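Local structure of minor pilin subunit PapF (Escherichia coli, 2W07) at residues N64-G69 against F125-G130; T79-A84 against G135-T140; L85-G88 against P94-L97. The protein serves as a minor pilin subunit of P pili, surface filaments that enable the bacterium to colonise the epithelium of specific host organs. The protein carries 1 engineered substitution. All blocks are in the same frame, centred on the assembly; numbering follows the deposited sequence.

Interaction 1: residues N64-G69 against F125-G130; sequences NTMGGG and FRNGSG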
ATOM      1  N   ASN B  64     -11.393  11.276  -9.391  1.00 44.91           N
ATOM      2  CA  ASN B  64     -12.431  12.297  -9.477  1.00 47.22           C
ATOM      3  C   ASN B  64     -13.803  11.638  -9.478  1.00 47.21           C
ATOM      4  O   ASN B  64     -14.030  10.661 -10.190  1.00 47.22           O
ATOM      5  CB  ASN B  64     -12.261  13.116 -10.753  1.00 49.32           C
ATOM      6  CG  ASN B  64     -10.871  13.688 -10.891  1.00 52.68           C
ATOM      7  OD1 ASN B  64     -10.353  14.316  -9.964  1.00 54.93           O
ATOM      8  ND2 ASN B  64     -10.254  13.476 -12.049  1.00 52.76           N
ATOM      9  N   THR B  65     -14.713  12.180  -8.679  1.00 47.25           N
ATOM     10  CA  THR B  65     -16.063  11.643  -8.577  1.00 49.43           C
ATOM     11  C   THR B  65     -17.082  12.659  -9.073  1.00 50.02           C
ATOM     12  O   THR B  65     -16.803  13.860  -9.097  1.00 49.30           O
ATOM     13  CB  THR B  65     -16.401  11.284  -7.117  1.00 48.83           C
ATOM     14  OG1 THR B  65     -16.206  12.435  -6.287  1.00 50.12           O
ATOM     15  CG2 THR B  65     -15.504  10.169  -6.623  1.00 49.86           C
ATOM     16  N   MET B  66     -18.254  12.178  -9.486  1.00 50.77           N
ATOM     17  CA  MET B  66     -19.310  13.073  -9.952  1.00 51.96           C
ATOM     18  C   MET B  66     -20.074  13.521  -8.719  1.00 51.15           C
ATOM     19  O   MET B  66     -19.941  12.919  -7.651  1.00 52.19           O
ATOM     20  CB  MET B  66     -20.295  12.358 -10.888  1.00 53.21           C
ATOM     21  CG  MET B  66     -19.697  11.735 -12.138  1.00 54.58           C
ATOM     22  SD  MET B  66     -20.997  11.312 -13.337  1.00 57.71           S
ATOM     23  CE  MET B  66     -21.936  10.096 -12.409  1.00 52.89           C
ATOM     24  N   GLY B  67     -20.877  14.569  -8.864  1.00 50.00           N
ATOM     25  CA  GLY B  67     -21.666  15.031  -7.738  1.00 47.11           C
ATOM     26  C   GLY B  67     -22.676  13.958  -7.373  1.00 44.19           C
ATOM     27  O   GLY B  67     -22.725  12.904  -8.004  1.00 43.89           O
ATOM     28  N   GLY B  68     -23.482  14.213  -6.352  1.00 43.41           N
ATOM     29  CA  GLY B  68     -24.475  13.233  -5.956  1.00 43.21           C
ATOM     30  C   GLY B  68     -24.094  12.427  -4.728  1.00 42.90           C
ATOM     31  O   GLY B  68     -23.070  12.680  -4.091  1.00 43.43           O
ATOM     32  N   GLY B  69     -24.919  11.438  -4.405  1.00 41.55           N
ATOM     33  CA  GLY B  69     -24.660  10.624  -3.236  1.00 41.15           C
ATOM     34  C   GLY B  69     -23.989   9.292  -3.492  1.00 40.53           C
ATOM     35  O   GLY B  69     -23.846   8.507  -2.564  1.00 39.72           O
ATOM     36  N   PHE B 125     -22.262   4.671 -16.200  1.00 39.21           N
ATOM     37  CA  PHE B 125     -23.357   5.232 -15.425  1.00 40.65           C
ATOM     38  C   PHE B 125     -23.643   6.698 -15.764  1.00 41.71           C
ATOM     39  O   PHE B 125     -22.755   7.546 -15.681  1.00 40.37           O
ATOM     40  CB  PHE B 125     -23.022   5.115 -13.937  1.00 40.57           C
ATOM     41  CG  PHE B 125     -24.043   5.736 -13.026  1.00 43.05           C
ATOM     42  CD1 PHE B 125     -25.280   5.134 -12.831  1.00 43.72           C
ATOM     43  CD2 PHE B 125     -23.767   6.924 -12.362  1.00 44.12           C
ATOM     44  CE1 PHE B 125     -26.228   5.707 -11.985  1.00 44.39           C
ATOM     45  CE2 PHE B 125     -24.707   7.507 -11.513  1.00 43.66           C
ATOM     46  CZ  PHE B 125     -25.938   6.897 -11.326  1.00 45.24           C
ATOM     47  N   ARG B 126     -24.877   6.999 -16.155  1.00 41.09           N
ATOM     48  CA  ARG B 126     -25.227   8.383 -16.445  1.00 42.41           C
ATOM     49  C   ARG B 126     -26.264   8.842 -15.432  1.00 39.63           C
ATOM     50  O   ARG B 126     -27.333   8.252 -15.303  1.00 40.23           O
ATOM     51  CB  ARG B 126     -25.714   8.557 -17.893  1.00 43.79           C
ATOM     52  CG  ARG B 126     -26.794   7.623 -18.374  1.00 49.85           C
ATOM     53  CD  ARG B 126     -26.971   7.794 -19.887  1.00 52.26           C
ATOM     54  NE  ARG B 126     -28.027   6.941 -20.428  1.00 54.29           N
ATOM     55  CZ  ARG B 126     -29.311   7.279 -20.490  1.00 54.42           C
ATOM     56  NH1 ARG B 126     -29.711   8.465 -20.051  1.00 54.14           N
ATOM     57  NH2 ARG B 126     -30.197   6.423 -20.982  1.00 54.54           N
ATOM     58  N   ASN B 127     -25.910   9.890 -14.694  1.00 39.08           N
ATOM     59  CA  ASN B 127     -26.752  10.436 -13.639  1.00 39.05           C
ATOM     60  C   ASN B 127     -27.692  11.533 -14.107  1.00 40.27           C
ATOM     61  O   ASN B 127     -28.180  12.321 -13.297  1.00 40.73           O
ATOM     62  CB  ASN B 127     -25.872  10.986 -12.525  1.00 37.80           C
ATOM     63  CG  ASN B 127     -25.077  12.200 -12.968  1.00 39.06           C
ATOM     64  OD1 ASN B 127     -24.927  12.446 -14.167  1.00 39.37           O
ATOM     65  ND2 ASN B 127     -24.559  12.960 -12.008  1.00 35.24           N
ATOM     66  N   GLY B 128     -27.940  11.592 -15.410  1.00 40.56           N
ATOM     67  CA  GLY B 128     -28.838  12.602 -15.927  1.00 41.86           C
ATOM     68  C   GLY B 128     -29.456  12.228 -17.261  1.00 45.11           C
ATOM     69  O   GLY B 128     -28.857  11.502 -18.061  1.00 44.60           O
ATOM     70  N   SER B 129     -30.676  12.703 -17.492  1.00 44.96           N
ATOM     71  CA  SER B 129     -31.352  12.450 -18.753  1.00 49.50           C
ATOM     72  C   SER B 129     -30.906  13.580 -19.674  1.00 50.09           C
ATOM     73  O   SER B 129     -30.213  14.501 -19.239  1.00 50.82           O
ATOM     74  CB  SER B 129     -32.875  12.485 -18.568  1.00 49.83           C
ATOM     75  OG  SER B 129     -33.298  13.730 -18.034  1.00 51.68           O
ATOM     76  N   GLY B 130     -31.283  13.515 -20.942  1.00 51.50           N
ATOM     77  CA  GLY B 130     -30.888  14.572 -21.853  1.00 53.99           C
ATOM     78  C   GLY B 130     -29.628  14.275 -22.641  1.00 54.67           C
ATOM     79  O   GLY B 130     -29.040  13.202 -22.511  1.00 54.62           O
TER
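Met66 reaches Phe125 and Asn127 through a bend at the end of its chain: CG lies anti to the carbonyl carbon (chi1 -58°), chi2 is extended, and the turn at chi3 (-63°) brings the methyl CE round to the 125-130 segment. Phe125 has its CG anti to the backbone N (chi1 177°), which swings the ring to where its CD2 edge meets the methyl. That methyl arrives at the rim of the ring, near its plane, with Met66 CE 3.7 Å from Phe125 CD2 and 3.9 Å from Phe125 CE2. Asn127 meets the Met66 side chain head-on, from the opposite direction; its CG is 3.8 Å from Met66 CE and its CB 4.0 Å from the same methyl. The sulfur stays on the amide side, Met66 SD being 4.2 Å from Asn127 CG. One methyl thus touches both the ring edge and the amide, which sit about a right angle apart around it. Met66 also touches Val73 and Ala75, so the loop after strand 57-62 is laid against edge strand 73-75. Arg126 points away and forms a salt bridge with Glu33. Because the touch is made by a thioether and its methyl against a ring edge and the flank of an amide, it is dispersive and only weakly directional, with shape and not polar pairing setting how loop 64-69 meets the end of strand 116-126.

Interaction 2: residues T79-A84 against G135-T140; sequences THFGIA and GDFRTT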
ATOM      1  N   THR B  79     -19.801  15.299 -19.078  1.00 46.78           N
ATOM      2  CA  THR B  79     -20.673  15.723 -17.991  1.00 45.87           C
ATOM      3  C   THR B  79     -21.834  14.736 -17.848  1.00 45.50           C
ATOM      4  O   THR B  79     -22.354  14.236 -18.846  1.00 44.05           O
ATOM      5  CB  THR B  79     -21.251  17.127 -18.259  1.00 48.18           C
ATOM      6  OG1 THR B  79     -20.273  17.929 -18.937  1.00 51.04           O
ATOM      7  CG2 THR B  79     -21.630  17.809 -16.938  1.00 47.31           C
ATOM      8  N   HIS B  80     -22.224  14.459 -16.607  1.00 44.83           N
ATOM      9  CA  HIS B  80     -23.325  13.541 -16.314  1.00 46.30           C
ATOM     10  C   HIS B  80     -23.061  12.086 -16.697  1.00 44.89           C
ATOM     11  O   HIS B  80     -23.972  11.256 -16.680  1.00 44.98           O
ATOM     12  CB  HIS B  80     -24.616  14.018 -16.990  1.00 49.18           C
ATOM     13  CG  HIS B  80     -25.159  15.290 -16.418  1.00 53.65           C
ATOM     14  ND1 HIS B  80     -25.476  15.430 -15.084  1.00 55.87           N
ATOM     15  CD2 HIS B  80     -25.426  16.485 -16.997  1.00 55.41           C
ATOM     16  CE1 HIS B  80     -25.915  16.658 -14.865  1.00 57.30           C
ATOM     17  NE2 HIS B  80     -25.894  17.318 -16.008  1.00 56.75           N
ATOM     18  N   PHE B  81     -21.817  11.773 -17.043  1.00 42.70           N
ATOM     19  CA  PHE B  81     -21.463  10.412 -17.417  1.00 40.08           C
ATOM     20  C   PHE B  81     -20.265   9.927 -16.601  1.00 39.70           C
ATOM     21  O   PHE B  81     -19.234  10.598 -16.535  1.00 38.86           O
ATOM     22  CB  PHE B  81     -21.126  10.345 -18.901  1.00 41.39           C
ATOM     23  CG  PHE B  81     -20.767   8.968 -19.370  1.00 42.80           C
ATOM     24  CD1 PHE B  81     -21.755   8.028 -19.617  1.00 43.63           C
ATOM     25  CD2 PHE B  81     -19.437   8.600 -19.525  1.00 44.19           C
ATOM     26  CE1 PHE B  81     -21.423   6.738 -20.011  1.00 44.03           C
ATOM     27  CE2 PHE B  81     -19.097   7.314 -19.917  1.00 43.64           C
ATOM     28  CZ  PHE B  81     -20.092   6.383 -20.159  1.00 45.57           C
ATOM     29  N   GLY B  82     -20.398   8.763 -15.981  1.00 38.62           N
ATOM     30  CA  GLY B  82     -19.303   8.244 -15.185  1.00 37.20           C
ATOM     31  C   GLY B  82     -19.165   6.739 -15.242  1.00 36.45           C
ATOM     32  O   GLY B  82     -19.931   6.050 -15.919  1.00 36.01           O
ATOM     33  N   ILE B  83     -18.169   6.227 -14.530  1.00 36.30           N
ATOM     34  CA  ILE B  83     -17.918   4.794 -14.477  1.00 35.44           C
ATOM     35  C   ILE B  83     -18.058   4.336 -13.034  1.00 35.48           C
ATOM     36  O   ILE B  83     -17.328   4.800 -12.162  1.00 33.66           O
ATOM     37  CB  ILE B  83     -16.498   4.450 -14.971  1.00 35.55           C
ATOM     38  CG1 ILE B  83     -16.294   4.979 -16.394  1.00 34.29           C
ATOM     39  CG2 ILE B  83     -16.278   2.942 -14.924  1.00 34.19           C
ATOM     40  CD1 ILE B  83     -17.201   4.349 -17.429  1.00 36.00           C
ATOM     41  N   ALA B  84     -19.010   3.440 -12.785  1.00 36.26           N
ATOM     42  CA  ALA B  84     -19.246   2.910 -11.443  1.00 39.04           C
ATOM     43  C   ALA B  84     -18.369   1.678 -11.228  1.00 39.92           C
ATOM     44  O   ALA B  84     -18.157   0.899 -12.154  1.00 42.42           O
ATOM     45  CB  ALA B  84     -20.722   2.542 -11.274  1.00 36.99           C
ATOM     46  N   GLY B 135     -19.060  11.698 -27.572  1.00 68.62           N
ATOM     47  CA  GLY B 135     -19.328  10.355 -28.052  1.00 68.46           C
ATOM     48  C   GLY B 135     -18.248   9.421 -27.547  1.00 68.15           C
ATOM     49  O   GLY B 135     -18.432   8.204 -27.486  1.00 68.65           O
ATOM     50  N   ASP B 136     -17.109  10.009 -27.191  1.00 67.02           N
ATOM     51  CA  ASP B 136     -15.966   9.271 -26.667  1.00 64.91           C
ATOM     52  C   ASP B 136     -15.743   9.713 -25.232  1.00 62.81           C
ATOM     53  O   ASP B 136     -16.034  10.858 -24.880  1.00 62.84           O
ATOM     54  CB  ASP B 136     -14.702   9.571 -27.481  1.00 66.41           C
ATOM     55  CG  ASP B 136     -14.675   8.849 -28.809  1.00 68.16           C
ATOM     56  OD1 ASP B 136     -14.732   7.602 -28.810  1.00 69.59           O
ATOM     57  OD2 ASP B 136     -14.590   9.527 -29.856  1.00 71.00           O
ATOM     58  N   PHE B 137     -15.226   8.810 -24.405  1.00 59.79           N
ATOM     59  CA  PHE B 137     -14.969   9.135 -23.008  1.00 56.16           C
ATOM     60  C   PHE B 137     -13.748   8.392 -22.496  1.00 55.04           C
ATOM     61  O   PHE B 137     -13.396   7.329 -22.999  1.00 53.01           O
ATOM     62  CB  PHE B 137     -16.180   8.775 -22.138  1.00 54.34           C
ATOM     63  CG  PHE B 137     -16.284   7.307 -21.813  1.00 52.33           C
ATOM     64  CD1 PHE B 137     -15.498   6.745 -20.809  1.00 52.43           C
ATOM     65  CD2 PHE B 137     -17.143   6.483 -22.528  1.00 51.17           C
ATOM     66  CE1 PHE B 137     -15.566   5.381 -20.525  1.00 51.22           C
ATOM     67  CE2 PHE B 137     -17.218   5.117 -22.250  1.00 52.01           C
ATOM     68  CZ  PHE B 137     -16.427   4.567 -21.247  1.00 51.29           C
ATOM     69  N   ARG B 138     -13.114   8.967 -21.486  1.00 54.86           N
ATOM     70  CA  ARG B 138     -11.948   8.373 -20.860  1.00 54.36           C
ATOM     71  C   ARG B 138     -11.808   8.942 -19.458  1.00 52.88           C
ATOM     72  O   ARG B 138     -12.142  10.101 -19.209  1.00 52.97           O
ATOM     73  CB  ARG B 138     -10.685   8.642 -21.689  1.00 55.69           C
ATOM     74  CG  ARG B 138     -10.614  10.014 -22.335  1.00 58.22           C
ATOM     75  CD  ARG B 138      -9.449  10.092 -23.319  1.00 60.00           C
ATOM     76  NE  ARG B 138      -9.444   8.961 -24.248  1.00 62.67           N
ATOM     77  CZ  ARG B 138      -8.591   8.818 -25.258  1.00 63.66           C
ATOM     78  NH1 ARG B 138      -7.663   9.737 -25.486  1.00 64.31           N
ATOM     79  NH2 ARG B 138      -8.666   7.753 -26.045  1.00 63.21           N
ATOM     80  N   THR B 139     -11.332   8.114 -18.538  1.00 50.66           N
ATOM     81  CA  THR B 139     -11.156   8.538 -17.161  1.00 48.37           C
ATOM     82  C   THR B 139     -10.006   7.761 -16.547  1.00 46.82           C
ATOM     83  O   THR B 139      -9.549   6.763 -17.112  1.00 44.48           O
ATOM     84  CB  THR B 139     -12.448   8.305 -16.353  1.00 48.70           C
ATOM     85  OG1 THR B 139     -12.241   8.689 -14.990  1.00 50.30           O
ATOM     86  CG2 THR B 139     -12.861   6.850 -16.422  1.00 47.99           C
ATOM     87  N   THR B 140      -9.529   8.226 -15.398  1.00 45.55           N
ATOM     88  CA  THR B 140      -8.415   7.572 -14.723  1.00 44.33           C
ATOM     89  C   THR B 140      -8.641   7.465 -13.219  1.00 44.00           C
ATOM     90  O   THR B 140      -9.127   8.401 -12.575  1.00 44.63           O
ATOM     91  CB  THR B 140      -7.094   8.337 -14.946  1.00 44.26           C
ATOM     92  OG1 THR B 140      -7.031   8.813 -16.296  1.00 44.46           O
ATOM     93  CG2 THR B 140      -5.912   7.417 -14.701  1.00 43.54           C
TER
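This is a buried, wholly apolar side-chain contact between strand 81-87 of the five-stranded sheet and the residues leading into and beginning strand 138-147, which pairs with strand 57-62. Phe81 and Phe137 supply its larger part, their side chains crossing at about a right angle. Phe81 CE2 sits over one face of the Phe137 ring, offset toward the rim, 3.4 Å from Phe137 CG. With centroids 4.8 Å apart and planes inclined by 56°, the pair is oblique. Phe137 can offer its ring in this way because its CG stands between the backbone N and the carbonyl carbon (chi1 79°). Such packing belongs to the core of the pilin fold, an incomplete immunoglobulin-like sandwich. Here Arg138, Thr139 and Thr140 form a parallel beta ladder with a strand of another protein chain, consistent with the donor-strand complementation by which chaperones complete pilins of this family. Farther along the strand, the end of the longer Ile83 branch crosses the Phe137 side chain, its CD1 3.7 Å from Phe137 CE1. Ile83 CG1 meets the Thr139 methyl CG2 at 3.9 Å, while Thr139 OG1 turns to the backbone carbonyl of Ala75 for its hydrogen bond.

Interaction 3: residues L85-G88 against P94-L97; sequences LYQG and PLTL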
ATOM      1  N   LEU B  85     -17.866   1.498 -10.008  1.00 41.68           N
ATOM      2  CA  LEU B  85     -16.995   0.362  -9.706  1.00 42.27           C
ATOM      3  C   LEU B  85     -17.572  -0.594  -8.662  1.00 44.31           C
ATOM      4  O   LEU B  85     -18.219  -0.168  -7.702  1.00 44.57           O
ATOM      5  CB  LEU B  85     -15.627   0.853  -9.215  1.00 41.81           C
ATOM      6  CG  LEU B  85     -14.814   1.832 -10.066  1.00 41.45           C
ATOM      7  CD1 LEU B  85     -13.480   2.103  -9.383  1.00 39.87           C
ATOM      8  CD2 LEU B  85     -14.591   1.260 -11.451  1.00 40.26           C
ATOM      9  N   TYR B  86     -17.319  -1.885  -8.856  1.00 44.56           N
ATOM     10  CA  TYR B  86     -17.785  -2.920  -7.940  1.00 47.64           C
ATOM     11  C   TYR B  86     -16.669  -3.932  -7.678  1.00 49.23           C
ATOM     12  O   TYR B  86     -15.864  -4.221  -8.562  1.00 47.34           O
ATOM     13  CB  TYR B  86     -19.003  -3.649  -8.518  1.00 48.83           C
ATOM     14  CG  TYR B  86     -20.202  -2.760  -8.761  1.00 52.24           C
ATOM     15  CD1 TYR B  86     -20.265  -1.935  -9.884  1.00 52.74           C
ATOM     16  CD2 TYR B  86     -21.265  -2.724  -7.855  1.00 53.66           C
ATOM     17  CE1 TYR B  86     -21.351  -1.095 -10.099  1.00 54.29           C
ATOM     18  CE2 TYR B  86     -22.361  -1.887  -8.062  1.00 54.72           C
ATOM     19  CZ  TYR B  86     -22.395  -1.074  -9.187  1.00 55.35           C
ATOM     20  OH  TYR B  86     -23.466  -0.240  -9.403  1.00 54.91           O
ATOM     21  N   GLN B  87     -16.626  -4.459  -6.457  1.00 52.00           N
ATOM     22  CA  GLN B  87     -15.623  -5.444  -6.078  1.00 55.03           C
ATOM     23  C   GLN B  87     -15.986  -6.800  -6.666  1.00 56.55           C
ATOM     24  O   GLN B  87     -17.149  -7.195  -6.661  1.00 57.39           O
ATOM     25  CB  GLN B  87     -15.539  -5.551  -4.557  1.00 56.58           C
ATOM     26  CG  GLN B  87     -15.091  -4.269  -3.876  1.00 59.49           C
ATOM     27  CD  GLN B  87     -15.157  -4.355  -2.362  1.00 61.06           C
ATOM     28  OE1 GLN B  87     -16.225  -4.557  -1.790  1.00 62.78           O
ATOM     29  NE2 GLN B  87     -14.011  -4.198  -1.705  1.00 62.00           N
ATOM     30  N   GLY B  88     -14.983  -7.504  -7.181  1.00 58.45           N
ATOM     31  CA  GLY B  88     -15.209  -8.812  -7.764  1.00 60.92           C
ATOM     32  C   GLY B  88     -16.021  -8.755  -9.038  1.00 63.53           C
ATOM     33  O   GLY B  88     -16.379  -7.672  -9.504  1.00 63.84           O
ATOM     34  N   PRO B  94     -20.527  -3.042  -4.130  1.00 69.44           N
ATOM     35  CA  PRO B  94     -19.847  -1.853  -4.653  1.00 68.02           C
ATOM     36  C   PRO B  94     -18.399  -1.724  -4.195  1.00 66.64           C
ATOM     37  O   PRO B  94     -17.979  -2.372  -3.238  1.00 66.51           O
ATOM     38  CB  PRO B  94     -20.713  -0.715  -4.131  1.00 68.63           C
ATOM     39  CG  PRO B  94     -21.111  -1.222  -2.783  1.00 69.47           C
ATOM     40  CD  PRO B  94     -21.491  -2.666  -3.077  1.00 69.60           C
ATOM     41  N   LEU B  95     -17.643  -0.880  -4.890  1.00 65.14           N
ATOM     42  CA  LEU B  95     -16.243  -0.634  -4.564  1.00 63.31           C
ATOM     43  C   LEU B  95     -16.041   0.845  -4.256  1.00 62.40           C
ATOM     44  O   LEU B  95     -15.761   1.640  -5.150  1.00 60.70           O
ATOM     45  CB  LEU B  95     -15.343  -1.048  -5.730  1.00 63.43           C
ATOM     46  CG  LEU B  95     -13.857  -0.697  -5.612  1.00 62.17           C
ATOM     47  CD1 LEU B  95     -13.290  -1.229  -4.307  1.00 62.44           C
ATOM     48  CD2 LEU B  95     -13.109  -1.284  -6.797  1.00 62.70           C
ATOM     49  N   THR B  96     -16.188   1.199  -2.982  1.00 63.14           N
ATOM     50  CA  THR B  96     -16.035   2.578  -2.523  1.00 63.30           C
ATOM     51  C   THR B  96     -14.718   3.197  -2.972  1.00 63.02           C
ATOM     52  O   THR B  96     -13.661   2.574  -2.870  1.00 62.65           O
ATOM     53  CB  THR B  96     -16.107   2.662  -0.985  1.00 64.37           C
ATOM     54  OG1 THR B  96     -17.361   2.134  -0.536  1.00 65.86           O
ATOM     55  CG2 THR B  96     -15.972   4.107  -0.520  1.00 64.88           C
ATOM     56  N   LEU B  97     -14.793   4.431  -3.459  1.00 62.35           N
ATOM     57  CA  LEU B  97     -13.618   5.149  -3.932  1.00 63.11           C
ATOM     58  C   LEU B  97     -12.846   5.796  -2.787  1.00 63.64           C
ATOM     59  O   LEU B  97     -13.430   6.455  -1.930  1.00 64.75           O
ATOM     60  CB  LEU B  97     -14.036   6.215  -4.949  1.00 62.64           C
ATOM     61  CG  LEU B  97     -14.553   5.674  -6.286  1.00 61.74           C
ATOM     62  CD1 LEU B  97     -15.114   6.801  -7.134  1.00 60.71           C
ATOM     63  CD2 LEU B  97     -13.411   4.974  -7.012  1.00 62.20           C
TER
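Leu95 fits its forked end against the strand residues Leu85 and Gln87. Its CG is anti to the backbone N (chi1 173°), and from there the two methyls diverge: Leu95 CD1 lies against the aliphatic stem of the glutamine, 3.6 Å from Gln87 CG, while Leu95 CD2 lies 4.1 Å from Leu85 CB. The stem of Gln87 crosses the leucine at about a right angle, and one prong of the fork rests across it at CG. Closer to the backbone, Leu85 CB and Leu95 CB abut at 4.0 Å. Leu97 adds a second bump farther out: its methyl CD2 meets Leu85 CD1 at 3.7 Å, the two side chains again crossing nearly perpendicularly. Here the chain has left strand 81-87 and folded back on it in a hairpin-like return within the pilin fold. A single beta bridge joins Tyr86 to Pro94, and Leu95 N donates to Leu85 O over 3.0 Å. That bond is moderately bent (149°), and the N-H approaches from above the carbonyl plane, 41° out of it; Asn72 ND2 gives the same oxygen a second hydrogen bond. Away from the leucines, the Tyr86 ring meets the proline obliquely through its CD2 corner, with Tyr86 CD2 3.6 Å from Pro94 CA. Leu95 also packs on Phe120 of strand 116-126, and Leu85 touches Val61 of strand 57-62, Leu74 of strand 73-75 and an apolar side chain of another protein chain.

Strand 81-87 serves interaction 2 with its first half and interaction 3 with its second, their centres about 17 Å apart. Interaction 1, its centre about 10 Å from that of interaction 2 and 16 Å from that of interaction 3, uses the end of neighbouring strand 116-126. Backbone pairs Phe125 with Gly82 and Asn127 with His80 link interactions 1 and 2 in the five-stranded sheet and just past its strand ends, while Thr65 packs on Leu97 between interactions 1 and 3. Along the chain the segments of interactions 1 and 2 alternate, and interaction 3 is enclosed by both. The contacts thus sample loop, sheet and the strand pairing with another protein chain, all within the fimbrial fold.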